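Local atomic coordinates of importin subunit beta-1 (Saccharomyces cerevisiae, PDB entry 5OWU), a protein that carries proteins into the nucleus as the importin beta subunit, working with importin alpha, which binds the classical nuclear localization signal of the cargo. Residues N113-D124 with L157-A166; L452-L463 with F495-A506. All coordinates share one frame; numbering follows the deposited sequence.

Contact 1: residues N113-D124 with L157-A166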
ATOM      1  N   ASN A 113      29.788   7.434  -7.781  1.00 21.66           N
ATOM      2  CA  ASN A 113      28.394   7.337  -7.350  1.00 25.41           C
ATOM      3  C   ASN A 113      28.065   8.386  -6.287  1.00 24.93           C
ATOM      4  O   ASN A 113      27.057   9.106  -6.388  1.00 23.80           O
ATOM      5  CB  ASN A 113      28.120   5.927  -6.818  1.00 35.95           C
ATOM      6  CG  ASN A 113      26.636   5.644  -6.646  1.00 40.10           C
ATOM      7  OD1 ASN A 113      25.830   5.948  -7.518  1.00 47.39           O
ATOM      8  ND2 ASN A 113      26.273   5.060  -5.516  1.00 57.58           N
ATOM      9  N   ALA A 114      28.899   8.483  -5.244  1.00 26.58           N
ATOM     10  CA  ALA A 114      28.649   9.501  -4.222  1.00 27.27           C
ATOM     11  C   ALA A 114      28.612  10.893  -4.840  1.00 21.05           C
ATOM     12  O   ALA A 114      27.722  11.708  -4.540  1.00 23.42           O
ATOM     13  CB  ALA A 114      29.720   9.427  -3.138  1.00 25.22           C
ATOM     14  N   ALA A 115      29.566  11.176  -5.726  1.00 21.07           N
ATOM     15  CA  ALA A 115      29.612  12.471  -6.389  1.00 25.28           C
ATOM     16  C   ALA A 115      28.358  12.704  -7.221  1.00 23.75           C
ATOM     17  O   ALA A 115      27.830  13.820  -7.262  1.00 22.36           O
ATOM     18  CB  ALA A 115      30.864  12.554  -7.257  1.00 22.34           C
ATOM     19  N   ALA A 116      27.863  11.660  -7.889  1.00 24.52           N
ATOM     20  CA  ALA A 116      26.656  11.795  -8.694  1.00 29.83           C
ATOM     21  C   ALA A 116      25.459  12.155  -7.826  1.00 22.32           C
ATOM     22  O   ALA A 116      24.625  12.981  -8.216  1.00 24.98           O
ATOM     23  CB  ALA A 116      26.387  10.499  -9.462  1.00 25.45           C
ATOM     24  N   GLN A 117      25.350  11.539  -6.648  1.00 23.16           N
ATOM     25  CA  GLN A 117      24.252  11.884  -5.748  1.00 21.35           C
ATOM     26  C   GLN A 117      24.369  13.324  -5.249  1.00 21.52           C
ATOM     27  O   GLN A 117      23.356  14.033  -5.130  1.00 22.35           O
ATOM     28  CB  GLN A 117      24.217  10.908  -4.577  1.00 28.04           C
ATOM     29  CG  GLN A 117      23.966   9.469  -4.972  1.00 31.14           C
ATOM     30  CD  GLN A 117      23.714   8.575  -3.773  1.00 36.13           C
ATOM     31  OE1 GLN A 117      22.795   8.808  -2.991  1.00 37.45           O
ATOM     32  NE2 GLN A 117      24.530   7.542  -3.628  1.00 42.16           N
ATOM     33  N   LEU A 118      25.594  13.776  -4.956  1.00 24.90           N
ATOM     34  CA  LEU A 118      25.794  15.153  -4.500  1.00 21.00           C
ATOM     35  C   LEU A 118      25.453  16.154  -5.598  1.00 19.71           C
ATOM     36  O   LEU A 118      24.745  17.147  -5.362  1.00 25.25           O
ATOM     37  CB  LEU A 118      27.244  15.339  -4.033  1.00 21.67           C
ATOM     38  CG  LEU A 118      27.657  16.748  -3.588  1.00 25.29           C
ATOM     39  CD1 LEU A 118      26.830  17.176  -2.411  1.00 25.25           C
ATOM     40  CD2 LEU A 118      29.125  16.792  -3.242  1.00 24.22           C
ATOM     41  N   ILE A 119      25.970  15.912  -6.807  1.00 19.57           N
ATOM     42  CA  ILE A 119      25.630  16.745  -7.954  1.00 18.65           C
ATOM     43  C   ILE A 119      24.123  16.800  -8.127  1.00 21.10           C
ATOM     44  O   ILE A 119      23.549  17.871  -8.348  1.00 23.52           O
ATOM     45  CB  ILE A 119      26.326  16.218  -9.223  1.00 24.28           C
ATOM     46  CG1 ILE A 119      27.831  16.481  -9.140  1.00 30.78           C
ATOM     47  CG2 ILE A 119      25.733  16.859 -10.478  1.00 22.80           C
ATOM     48  CD1 ILE A 119      28.644  15.699 -10.147  1.00 31.45           C
ATOM     49  N   ALA A 120      23.455  15.649  -8.013  1.00 26.24           N
ATOM     50  CA  ALA A 120      22.005  15.616  -8.161  1.00 29.39           C
ATOM     51  C   ALA A 120      21.323  16.521  -7.143  1.00 29.29           C
ATOM     52  O   ALA A 120      20.377  17.238  -7.482  1.00 25.00           O
ATOM     53  CB  ALA A 120      21.489  14.183  -8.024  1.00 27.69           C
ATOM     54  N   ALA A 121      21.776  16.491  -5.885  1.00 23.39           N
ATOM     55  CA  ALA A 121      21.148  17.320  -4.851  1.00 23.94           C
ATOM     56  C   ALA A 121      21.315  18.811  -5.147  1.00 19.77           C
ATOM     57  O   ALA A 121      20.356  19.602  -5.066  1.00 24.01           O
ATOM     58  CB  ALA A 121      21.748  16.981  -3.486  1.00 26.23           C
ATOM     59  N   ILE A 122      22.537  19.215  -5.496  1.00 20.78           N
ATOM     60  CA  ILE A 122      22.776  20.621  -5.798  1.00 23.33           C
ATOM     61  C   ILE A 122      21.947  21.041  -7.006  1.00 25.84           C
ATOM     62  O   ILE A 122      21.298  22.091  -6.998  1.00 24.41           O
ATOM     63  CB  ILE A 122      24.277  20.877  -6.020  1.00 20.58           C
ATOM     64  CG1 ILE A 122      25.056  20.624  -4.723  1.00 21.39           C
ATOM     65  CG2 ILE A 122      24.519  22.311  -6.503  1.00 20.89           C
ATOM     66  CD1 ILE A 122      26.549  20.456  -4.936  1.00 23.83           C
ATOM     67  N   ALA A 123      21.956  20.221  -8.061  1.00 29.18           N
ATOM     68  CA  ALA A 123      21.177  20.525  -9.258  1.00 24.51           C
ATOM     69  C   ALA A 123      19.701  20.661  -8.928  1.00 20.95           C
ATOM     70  O   ALA A 123      19.024  21.553  -9.446  1.00 28.30           O
ATOM     71  CB  ALA A 123      21.377  19.434 -10.315  1.00 26.43           C
ATOM     72  N   ASP A 124      19.180  19.770  -8.084  1.00 19.79           N
ATOM     73  CA  ASP A 124      17.781  19.857  -7.700  1.00 22.66           C
ATOM     74  C   ASP A 124      17.482  21.178  -7.018  1.00 25.46           C
ATOM     75  O   ASP A 124      16.351  21.668  -7.093  1.00 28.19           O
ATOM     76  CB  ASP A 124      17.405  18.693  -6.788  1.00 26.16           C
ATOM     77  CG  ASP A 124      17.149  17.406  -7.561  1.00 38.37           C
ATOM     78  OD1 ASP A 124      17.019  17.469  -8.796  1.00 32.70           O
ATOM     79  OD2 ASP A 124      17.076  16.333  -6.937  1.00 41.12           O
ATOM     80  N   LEU A 157      24.190   8.218 -14.204  1.00 22.22           N
ATOM     81  CA  LEU A 157      23.765   8.058 -12.816  1.00 26.65           C
ATOM     82  C   LEU A 157      23.331   9.388 -12.223  1.00 30.20           C
ATOM     83  O   LEU A 157      22.271   9.484 -11.590  1.00 23.02           O
ATOM     84  CB  LEU A 157      24.895   7.468 -11.970  1.00 29.85           C
ATOM     85  CG  LEU A 157      25.311   6.026 -12.246  1.00 35.77           C
ATOM     86  CD1 LEU A 157      26.353   5.613 -11.227  1.00 36.42           C
ATOM     87  CD2 LEU A 157      24.116   5.083 -12.215  1.00 45.32           C
ATOM     88  N   ALA A 158      24.150  10.426 -12.404  1.00 28.06           N
ATOM     89  CA  ALA A 158      23.803  11.735 -11.857  1.00 18.90           C
ATOM     90  C   ALA A 158      22.464  12.226 -12.397  1.00 22.21           C
ATOM     91  O   ALA A 158      21.647  12.763 -11.644  1.00 24.79           O
ATOM     92  CB  ALA A 158      24.911  12.743 -12.163  1.00 22.34           C
ATOM     93  N   LEU A 159      22.215  12.047 -13.698  1.00 21.54           N
ATOM     94  CA  LEU A 159      20.935  12.476 -14.258  1.00 23.72           C
ATOM     95  C   LEU A 159      19.776  11.683 -13.654  1.00 16.18           C
ATOM     96  O   LEU A 159      18.728  12.253 -13.302  1.00 27.04           O
ATOM     97  CB  LEU A 159      20.972  12.336 -15.780  1.00 28.19           C
ATOM     98  CG  LEU A 159      21.947  13.316 -16.451  1.00 26.06           C
ATOM     99  CD1 LEU A 159      22.345  12.823 -17.817  1.00 30.31           C
ATOM    100  CD2 LEU A 159      21.325  14.703 -16.544  1.00 29.39           C
ATOM    101  N   GLY A 160      19.961  10.374 -13.492  1.00 25.43           N
ATOM    102  CA  GLY A 160      18.951   9.579 -12.811  1.00 27.43           C
ATOM    103  C   GLY A 160      18.652  10.099 -11.419  1.00 23.60           C
ATOM    104  O   GLY A 160      17.494  10.321 -11.064  1.00 23.85           O
ATOM    105  N   TYR A 161      19.699  10.306 -10.613  1.00 26.95           N
ATOM    106  CA  TYR A 161      19.517  10.787  -9.245  1.00 27.94           C
ATOM    107  C   TYR A 161      18.842  12.144  -9.230  1.00 24.75           C
ATOM    108  O   TYR A 161      18.016  12.430  -8.364  1.00 25.87           O
ATOM    109  CB  TYR A 161      20.868  10.874  -8.538  1.00 20.23           C
ATOM    110  CG  TYR A 161      21.448   9.548  -8.104  1.00 26.37           C
ATOM    111  CD1 TYR A 161      20.727   8.680  -7.291  1.00 34.19           C
ATOM    112  CD2 TYR A 161      22.735   9.182  -8.471  1.00 27.93           C
ATOM    113  CE1 TYR A 161      21.265   7.475  -6.879  1.00 37.73           C
ATOM    114  CE2 TYR A 161      23.281   7.980  -8.062  1.00 30.26           C
ATOM    115  CZ  TYR A 161      22.544   7.134  -7.265  1.00 34.32           C
ATOM    116  OH  TYR A 161      23.091   5.938  -6.872  1.00 32.97           O
ATOM    117  N   MET A 162      19.213  13.007 -10.165  1.00 22.06           N
ATOM    118  CA  MET A 162      18.558  14.299 -10.326  1.00 22.02           C
ATOM    119  C   MET A 162      17.049  14.144 -10.439  1.00 29.50           C
ATOM    120  O   MET A 162      16.277  14.829  -9.755  1.00 27.47           O
ATOM    121  CB  MET A 162      19.111  14.952 -11.584  1.00 33.69           C
ATOM    122  CG  MET A 162      19.292  16.417 -11.550  1.00 38.50           C
ATOM    123  SD  MET A 162      20.092  16.848 -13.111  1.00 37.74           S
ATOM    124  CE  MET A 162      21.727  16.171 -12.893  1.00 32.47           C
ATOM    125  N   CYS A 163      16.608  13.263 -11.334  1.00 26.06           N
ATOM    126  CA  CYS A 163      15.173  13.123 -11.558  1.00 30.39           C
ATOM    127  C   CYS A 163      14.493  12.421 -10.389  1.00 34.09           C
ATOM    128  O   CYS A 163      13.419  12.837  -9.944  1.00 40.95           O
ATOM    129  CB  CYS A 163      14.944  12.379 -12.870  1.00 30.45           C
ATOM    130  SG  CYS A 163      15.571  13.329 -14.262  1.00 34.14           S
ATOM    131  N   GLU A 164      15.123  11.379  -9.854  1.00 40.07           N
ATOM    132  CA  GLU A 164      14.545  10.649  -8.731  1.00 45.56           C
ATOM    133  C   GLU A 164      14.447  11.520  -7.477  1.00 49.07           C
ATOM    134  O   GLU A 164      13.470  11.427  -6.727  1.00 58.42           O
ATOM    135  CB  GLU A 164      15.386   9.400  -8.464  1.00 48.20           C
ATOM    136  CG  GLU A 164      14.927   8.559  -7.292  1.00 61.51           C
ATOM    137  CD  GLU A 164      15.839   7.376  -7.052  1.00 70.81           C
ATOM    138  OE1 GLU A 164      17.053   7.496  -7.330  1.00 62.48           O
ATOM    139  OE2 GLU A 164      15.341   6.327  -6.592  1.00 81.05           O
ATOM    140  N   SER A 165      15.442  12.375  -7.237  1.00 49.86           N
ATOM    141  CA  SER A 165      15.493  13.168  -6.008  1.00 50.12           C
ATOM    142  C   SER A 165      14.504  14.325  -6.023  1.00 50.57           C
ATOM    143  O   SER A 165      14.049  14.754  -4.958  1.00 63.46           O
ATOM    144  CB  SER A 165      16.906  13.713  -5.783  1.00 47.92           C
ATOM    145  OG  SER A 165      17.761  12.742  -5.208  1.00 54.87           O
ATOM    146  N   ALA A 166      14.180  14.857  -7.197  1.00 43.21           N
ATOM    147  CA  ALA A 166      13.135  15.865  -7.297  1.00 53.03           C
ATOM    148  C   ALA A 166      11.782  15.263  -6.930  1.00 78.75           C
ATOM    149  O   ALA A 166      11.532  14.070  -7.127  1.00 82.87           O
ATOM    150  CB  ALA A 166      13.084  16.437  -8.710  1.00 51.17           C
TER
HETATM  151  O   HOH W   1      21.016  12.926  -4.750  1.00 35.29           O
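Y161 is the main bump of this contact. Its side chain drops as a knob into the hollow formed by N113, A116, Q117 and A120 on helix 109-126. Q117 CG lies over the middle of one ring face, 3.5 Å from the Y161 centroid and 13° off the normal, a CH-pi contact. A116 CB and N113 OD1 sit at the ring edge. With chi1 near -167°, N113 points its side chain away from its own backbone N and carries the amide to the Y161 hydroxyl. There Y161 OH donates to N113 OD1 at 2.8 Å, in the carbonyl plane and on a lone pair.

A116 and A120 face 157-166 with methyl groups, and the segment axes approach to 7.9 Å at a crossing angle of -44°. A116 CB rests on A158 CB at 3.8 Å. A120 CB reaches the backbone, 3.3 Å from M162 N. Further along, A123 CB packs on M162 CG at 3.9 Å. D124 lies over the last turn of 157-166, its carboxylate near M162 O and A166 N. A water donates to the backbone carbonyl Q117 O at 2.6 Å and also hydrogen-bonds S165 OG, bridging the two helices.

The contact joins HEAT 3 to HEAT 4. Its chemistry is mostly apolar, with small residues permitting close helix approach. The single direct hydrogen bond between the segments fixes the outer end of the Y161 ring.

Contact 2: residues L452-L463 with F495-A506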
ATOM      1  N   LEU A 452     -23.194 -28.070  -3.696  1.00 30.36           N
ATOM      2  CA  LEU A 452     -22.657 -27.543  -2.447  1.00 28.76           C
ATOM      3  C   LEU A 452     -22.211 -28.653  -1.497  1.00 25.78           C
ATOM      4  O   LEU A 452     -21.134 -28.512  -0.891  1.00 29.69           O
ATOM      5  CB  LEU A 452     -23.687 -26.618  -1.790  1.00 32.88           C
ATOM      6  CG  LEU A 452     -23.205 -25.855  -0.552  1.00 32.91           C
ATOM      7  CD1 LEU A 452     -21.993 -24.985  -0.866  1.00 31.78           C
ATOM      8  CD2 LEU A 452     -24.324 -25.000   0.046  1.00 36.36           C
ATOM      9  N   PRO A 453     -22.938 -29.764  -1.336  1.00 32.78           N
ATOM     10  CA  PRO A 453     -22.411 -30.829  -0.470  1.00 34.90           C
ATOM     11  C   PRO A 453     -21.077 -31.366  -0.953  1.00 32.24           C
ATOM     12  O   PRO A 453     -20.197 -31.647  -0.132  1.00 29.41           O
ATOM     13  CB  PRO A 453     -23.517 -31.895  -0.503  1.00 34.05           C
ATOM     14  CG  PRO A 453     -24.755 -31.161  -0.921  1.00 31.91           C
ATOM     15  CD  PRO A 453     -24.283 -30.080  -1.847  1.00 26.38           C
ATOM     16  N   GLY A 454     -20.904 -31.517  -2.270  1.00 30.53           N
ATOM     17  CA  GLY A 454     -19.627 -31.975  -2.799  1.00 36.45           C
ATOM     18  C   GLY A 454     -18.515 -30.951  -2.635  1.00 38.21           C
ATOM     19  O   GLY A 454     -17.354 -31.310  -2.413  1.00 31.80           O
ATOM     20  N   VAL A 455     -18.848 -29.663  -2.753  1.00 30.94           N
ATOM     21  CA  VAL A 455     -17.864 -28.614  -2.499  1.00 28.58           C
ATOM     22  C   VAL A 455     -17.401 -28.669  -1.041  1.00 22.83           C
ATOM     23  O   VAL A 455     -16.200 -28.686  -0.743  1.00 27.97           O
ATOM     24  CB  VAL A 455     -18.453 -27.236  -2.866  1.00 27.16           C
ATOM     25  CG1 VAL A 455     -17.590 -26.093  -2.336  1.00 32.56           C
ATOM     26  CG2 VAL A 455     -18.609 -27.105  -4.369  1.00 26.27           C
ATOM     27  N   VAL A 456     -18.354 -28.706  -0.111  1.00 25.31           N
ATOM     28  CA  VAL A 456     -18.003 -28.763   1.306  1.00 25.60           C
ATOM     29  C   VAL A 456     -17.167 -30.001   1.587  1.00 28.08           C
ATOM     30  O   VAL A 456     -16.139 -29.930   2.271  1.00 29.31           O
ATOM     31  CB  VAL A 456     -19.273 -28.720   2.177  1.00 20.84           C
ATOM     32  CG1 VAL A 456     -18.960 -29.078   3.643  1.00 28.07           C
ATOM     33  CG2 VAL A 456     -19.927 -27.343   2.085  1.00 25.14           C
ATOM     34  N   GLN A 457     -17.577 -31.150   1.045  1.00 28.82           N
ATOM     35  CA  GLN A 457     -16.828 -32.378   1.288  1.00 29.46           C
ATOM     36  C   GLN A 457     -15.405 -32.271   0.751  1.00 31.25           C
ATOM     37  O   GLN A 457     -14.455 -32.719   1.403  1.00 29.72           O
ATOM     38  CB  GLN A 457     -17.557 -33.573   0.665  1.00 36.52           C
ATOM     39  CG  GLN A 457     -17.338 -34.881   1.409  1.00 53.82           C
ATOM     40  CD  GLN A 457     -17.726 -34.790   2.880  1.00 52.64           C
ATOM     41  OE1 GLN A 457     -18.807 -34.300   3.225  1.00 60.73           O
ATOM     42  NE2 GLN A 457     -16.833 -35.241   3.755  1.00 56.93           N
ATOM     43  N   ALA A 458     -15.232 -31.669  -0.427  1.00 30.68           N
ATOM     44  CA  ALA A 458     -13.883 -31.491  -0.960  1.00 25.52           C
ATOM     45  C   ALA A 458     -13.050 -30.607  -0.043  1.00 27.22           C
ATOM     46  O   ALA A 458     -11.853 -30.849   0.149  1.00 31.15           O
ATOM     47  CB  ALA A 458     -13.932 -30.893  -2.364  1.00 32.23           C
ATOM     48  N   CYS A 459     -13.664 -29.569   0.527  1.00 25.50           N
ATOM     49  CA  CYS A 459     -12.932 -28.722   1.460  1.00 22.90           C
ATOM     50  C   CYS A 459     -12.548 -29.494   2.716  1.00 23.23           C
ATOM     51  O   CYS A 459     -11.442 -29.318   3.247  1.00 26.76           O
ATOM     52  CB  CYS A 459     -13.761 -27.492   1.830  1.00 23.86           C
ATOM     53  SG  CYS A 459     -13.948 -26.286   0.491  1.00 28.14           S
ATOM     54  N   LEU A 460     -13.454 -30.346   3.210  1.00 26.01           N
ATOM     55  CA  LEU A 460     -13.192 -31.100   4.433  1.00 31.99           C
ATOM     56  C   LEU A 460     -12.083 -32.120   4.228  1.00 35.14           C
ATOM     57  O   LEU A 460     -11.227 -32.295   5.103  1.00 28.89           O
ATOM     58  CB  LEU A 460     -14.468 -31.798   4.904  1.00 31.40           C
ATOM     59  CG  LEU A 460     -15.599 -30.905   5.407  1.00 31.59           C
ATOM     60  CD1 LEU A 460     -16.790 -31.759   5.779  1.00 30.92           C
ATOM     61  CD2 LEU A 460     -15.149 -30.061   6.601  1.00 33.51           C
ATOM     62  N   ILE A 461     -12.095 -32.825   3.096  1.00 31.63           N
ATOM     63  CA  ILE A 461     -10.978 -33.708   2.775  1.00 32.03           C
ATOM     64  C   ILE A 461      -9.691 -32.902   2.635  1.00 29.70           C
ATOM     65  O   ILE A 461      -8.625 -33.320   3.102  1.00 26.74           O
ATOM     66  CB  ILE A 461     -11.279 -34.514   1.495  1.00 28.60           C
ATOM     67  CG1 ILE A 461     -12.514 -35.406   1.680  1.00 38.52           C
ATOM     68  CG2 ILE A 461     -10.070 -35.346   1.076  1.00 31.56           C
ATOM     69  CD1 ILE A 461     -12.456 -36.343   2.870  1.00 50.55           C
ATOM     70  N   GLY A 462      -9.767 -31.739   1.984  1.00 29.60           N
ATOM     71  CA  GLY A 462      -8.563 -30.965   1.733  1.00 27.70           C
ATOM     72  C   GLY A 462      -7.930 -30.409   2.994  1.00 25.95           C
ATOM     73  O   GLY A 462      -6.708 -30.250   3.059  1.00 25.17           O
ATOM     74  N   LEU A 463      -8.742 -30.085   3.999  1.00 27.32           N
ATOM     75  CA  LEU A 463      -8.195 -29.640   5.278  1.00 22.55           C
ATOM     76  C   LEU A 463      -7.342 -30.712   5.942  1.00 30.77           C
ATOM     77  O   LEU A 463      -6.489 -30.382   6.773  1.00 30.05           O
ATOM     78  CB  LEU A 463      -9.328 -29.229   6.216  1.00 24.72           C
ATOM     79  CG  LEU A 463     -10.019 -27.895   5.897  1.00 22.73           C
ATOM     80  CD1 LEU A 463     -11.247 -27.752   6.757  1.00 21.69           C
ATOM     81  CD2 LEU A 463      -9.088 -26.730   6.120  1.00 27.49           C
ATOM     82  N   PHE A 495     -24.222 -26.632   6.843  1.00 25.32           N
ATOM     83  CA  PHE A 495     -22.908 -27.254   6.895  1.00 26.32           C
ATOM     84  C   PHE A 495     -22.034 -26.690   8.003  1.00 24.81           C
ATOM     85  O   PHE A 495     -20.873 -27.099   8.120  1.00 29.90           O
ATOM     86  CB  PHE A 495     -22.197 -27.093   5.546  1.00 31.61           C
ATOM     87  CG  PHE A 495     -22.960 -27.683   4.393  1.00 34.85           C
ATOM     88  CD1 PHE A 495     -22.832 -29.027   4.070  1.00 32.53           C
ATOM     89  CD2 PHE A 495     -23.814 -26.893   3.645  1.00 30.20           C
ATOM     90  CE1 PHE A 495     -23.543 -29.570   3.009  1.00 31.79           C
ATOM     91  CE2 PHE A 495     -24.524 -27.428   2.586  1.00 39.13           C
ATOM     92  CZ  PHE A 495     -24.391 -28.770   2.273  1.00 30.26           C
ATOM     93  N   TYR A 496     -22.558 -25.773   8.819  1.00 31.40           N
ATOM     94  CA  TYR A 496     -21.727 -25.153   9.852  1.00 26.06           C
ATOM     95  C   TYR A 496     -21.081 -26.177  10.776  1.00 26.85           C
ATOM     96  O   TYR A 496     -19.855 -26.117  10.969  1.00 32.83           O
ATOM     97  CB  TYR A 496     -22.559 -24.138  10.645  1.00 35.85           C
ATOM     98  CG  TYR A 496     -22.037 -22.717  10.564  1.00 34.69           C
ATOM     99  CD1 TYR A 496     -22.015 -22.035   9.358  1.00 31.78           C
ATOM    100  CD2 TYR A 496     -21.579 -22.060  11.695  1.00 31.09           C
ATOM    101  CE1 TYR A 496     -21.553 -20.741   9.277  1.00 27.92           C
ATOM    102  CE2 TYR A 496     -21.109 -20.756  11.626  1.00 30.75           C
ATOM    103  CZ  TYR A 496     -21.096 -20.105  10.416  1.00 30.26           C
ATOM    104  OH  TYR A 496     -20.629 -18.810  10.341  1.00 31.00           O
ATOM    105  N   PRO A 497     -21.812 -27.138  11.358  1.00 30.35           N
ATOM    106  CA  PRO A 497     -21.162 -28.118  12.246  1.00 30.99           C
ATOM    107  C   PRO A 497     -19.986 -28.813  11.578  1.00 32.61           C
ATOM    108  O   PRO A 497     -18.849 -28.741  12.065  1.00 37.01           O
ATOM    109  CB  PRO A 497     -22.297 -29.098  12.581  1.00 36.84           C
ATOM    110  CG  PRO A 497     -23.549 -28.286  12.416  1.00 44.41           C
ATOM    111  CD  PRO A 497     -23.269 -27.343  11.273  1.00 31.86           C
ATOM    112  N   ALA A 498     -20.237 -29.435  10.425  1.00 33.37           N
ATOM    113  CA  ALA A 498     -19.172 -30.138   9.717  1.00 27.73           C
ATOM    114  C   ALA A 498     -17.989 -29.213   9.448  1.00 25.36           C
ATOM    115  O   ALA A 498     -16.849 -29.512   9.826  1.00 28.97           O
ATOM    116  CB  ALA A 498     -19.716 -30.722   8.413  1.00 32.09           C
ATOM    117  N   LEU A 499     -18.248 -28.064   8.823  1.00 31.28           N
ATOM    118  CA  LEU A 499     -17.171 -27.117   8.562  1.00 26.75           C
ATOM    119  C   LEU A 499     -16.403 -26.803   9.843  1.00 29.60           C
ATOM    120  O   LEU A 499     -15.171 -26.924   9.889  1.00 30.33           O
ATOM    121  CB  LEU A 499     -17.737 -25.838   7.928  1.00 25.25           C
ATOM    122  CG  LEU A 499     -18.218 -26.010   6.487  1.00 27.86           C
ATOM    123  CD1 LEU A 499     -19.037 -24.820   6.039  1.00 27.45           C
ATOM    124  CD2 LEU A 499     -17.042 -26.207   5.566  1.00 25.93           C
ATOM    125  N   VAL A 500     -17.120 -26.465  10.919  1.00 28.15           N
ATOM    126  CA  VAL A 500     -16.420 -26.105  12.149  1.00 32.04           C
ATOM    127  C   VAL A 500     -15.580 -27.282  12.624  1.00 33.81           C
ATOM    128  O   VAL A 500     -14.385 -27.140  12.923  1.00 29.63           O
ATOM    129  CB  VAL A 500     -17.417 -25.626  13.220  1.00 39.12           C
ATOM    130  CG1 VAL A 500     -16.767 -25.568  14.609  1.00 32.59           C
ATOM    131  CG2 VAL A 500     -17.937 -24.246  12.846  1.00 38.76           C
ATOM    132  N   ASP A 501     -16.165 -28.482  12.619  1.00 36.07           N
ATOM    133  CA  ASP A 501     -15.394 -29.646  13.033  1.00 31.22           C
ATOM    134  C   ASP A 501     -14.119 -29.745  12.206  1.00 40.06           C
ATOM    135  O   ASP A 501     -13.008 -29.815  12.752  1.00 38.99           O
ATOM    136  CB  ASP A 501     -16.241 -30.911  12.906  1.00 40.13           C
ATOM    137  CG  ASP A 501     -15.452 -32.165  13.177  1.00 48.50           C
ATOM    138  OD1 ASP A 501     -15.292 -32.519  14.362  1.00 56.56           O
ATOM    139  OD2 ASP A 501     -14.986 -32.796  12.208  1.00 50.61           O
ATOM    140  N   GLY A 502     -14.252 -29.641  10.881  1.00 34.98           N
ATOM    141  CA  GLY A 502     -13.076 -29.733  10.038  1.00 27.94           C
ATOM    142  C   GLY A 502     -12.056 -28.669  10.388  1.00 32.39           C
ATOM    143  O   GLY A 502     -10.862 -28.956  10.538  1.00 29.52           O
ATOM    144  N   LEU A 503     -12.522 -27.431  10.573  1.00 24.31           N
ATOM    145  CA  LEU A 503     -11.593 -26.347  10.849  1.00 24.12           C
ATOM    146  C   LEU A 503     -10.902 -26.576  12.182  1.00 30.11           C
ATOM    147  O   LEU A 503      -9.687 -26.366  12.302  1.00 27.63           O
ATOM    148  CB  LEU A 503     -12.330 -25.008  10.827  1.00 24.31           C
ATOM    149  CG  LEU A 503     -12.743 -24.501   9.435  1.00 25.04           C
ATOM    150  CD1 LEU A 503     -13.643 -23.285   9.524  1.00 23.07           C
ATOM    151  CD2 LEU A 503     -11.517 -24.169   8.622  1.00 23.76           C
ATOM    152  N   ILE A 504     -11.639 -27.080  13.180  1.00 34.28           N
ATOM    153  CA  ILE A 504     -10.992 -27.330  14.463  1.00 31.20           C
ATOM    154  C   ILE A 504      -9.868 -28.329  14.260  1.00 31.33           C
ATOM    155  O   ILE A 504      -8.747 -28.138  14.752  1.00 35.31           O
ATOM    156  CB  ILE A 504     -12.016 -27.801  15.514  1.00 37.43           C
ATOM    157  CG1 ILE A 504     -12.876 -26.621  15.975  1.00 30.73           C
ATOM    158  CG2 ILE A 504     -11.305 -28.418  16.728  1.00 35.40           C
ATOM    159  CD1 ILE A 504     -14.022 -27.015  16.898  1.00 31.14           C
ATOM    160  N   GLY A 505     -10.120 -29.352  13.442  1.00 31.47           N
ATOM    161  CA  GLY A 505      -9.093 -30.342  13.183  1.00 27.31           C
ATOM    162  C   GLY A 505      -7.841 -29.721  12.601  1.00 36.65           C
ATOM    163  O   GLY A 505      -6.725 -30.070  12.996  1.00 26.99           O
ATOM    164  N   ALA A 506      -8.006 -28.779  11.667  1.00 33.08           N
ATOM    165  CA  ALA A 506      -6.835 -28.152  11.065  1.00 28.85           C
ATOM    166  C   ALA A 506      -6.176 -27.201  12.045  1.00 24.62           C
ATOM    167  O   ALA A 506      -4.947 -27.048  12.036  1.00 25.66           O
ATOM    168  CB  ALA A 506      -7.221 -27.412   9.780  1.00 28.67           C
TER
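F495, L463 and V456 bury the most surface here, and the contact has no hydrogen bond between its segments. F495, at the start of 495-506, reaches across to the first turns of helix 452-463. Its first torsion, chi1 -58°, swings the ring over to L452, P453 and V456. V456 CG2 lies over one ring face, offset toward the rim. It is 4.0 Å from the F495 centroid and 21° off the normal, a CH-pi contact. L452 CD2 meets F495 CE2 obliquely at 3.5 Å, and P453 packs near CE1 and CZ.

V456 uses both of its methyls. While CG2 sits over the ring face, CG1 touches L499 CD2 at 4.0 Å. V456 and L499 cross at about a right angle.

L463 serves the other end. Its CD1 lies against the backbone of G502, 3.8 Å from G502 C, and meets L503 CD2 at 4.0 Å. Its CD2 touches A506 CB. Between these ends, L460 CD2 comes within 4.0 Å of G502 CA. G502 has no side chain, so both leucines can lie against its backbone.

The helices run nearly parallel, 16° apart, and the segment axes come within 9.4 Å. They join HEAT 11 to HEAT 12 in the superhelical stack. Helix 467-484 adjoins both segments, touching L463 and L503. Helix 516-530 also packs on L503, while helix 536-553 packs on V500 and I504.

Overall arrangement
Contacts 1 and 2 are two separate joints between successive HEAT repeats of one chain, repeats 3 and 4 in the first and 11 and 12 in the second. They follow one another along the sequence without interleaving. Their centres are 58 Å apart, with nearest atoms about 43 Å apart, and they lie on opposite sides of the chain's centre. Neither touches the other. The crossing angles differ in size and in sign, -44° in contact 1 and +16° in contact 2. The segment axes also come closer in contact 1. Both belong to the repeat-to-repeat stacking that builds the importin beta solenoid.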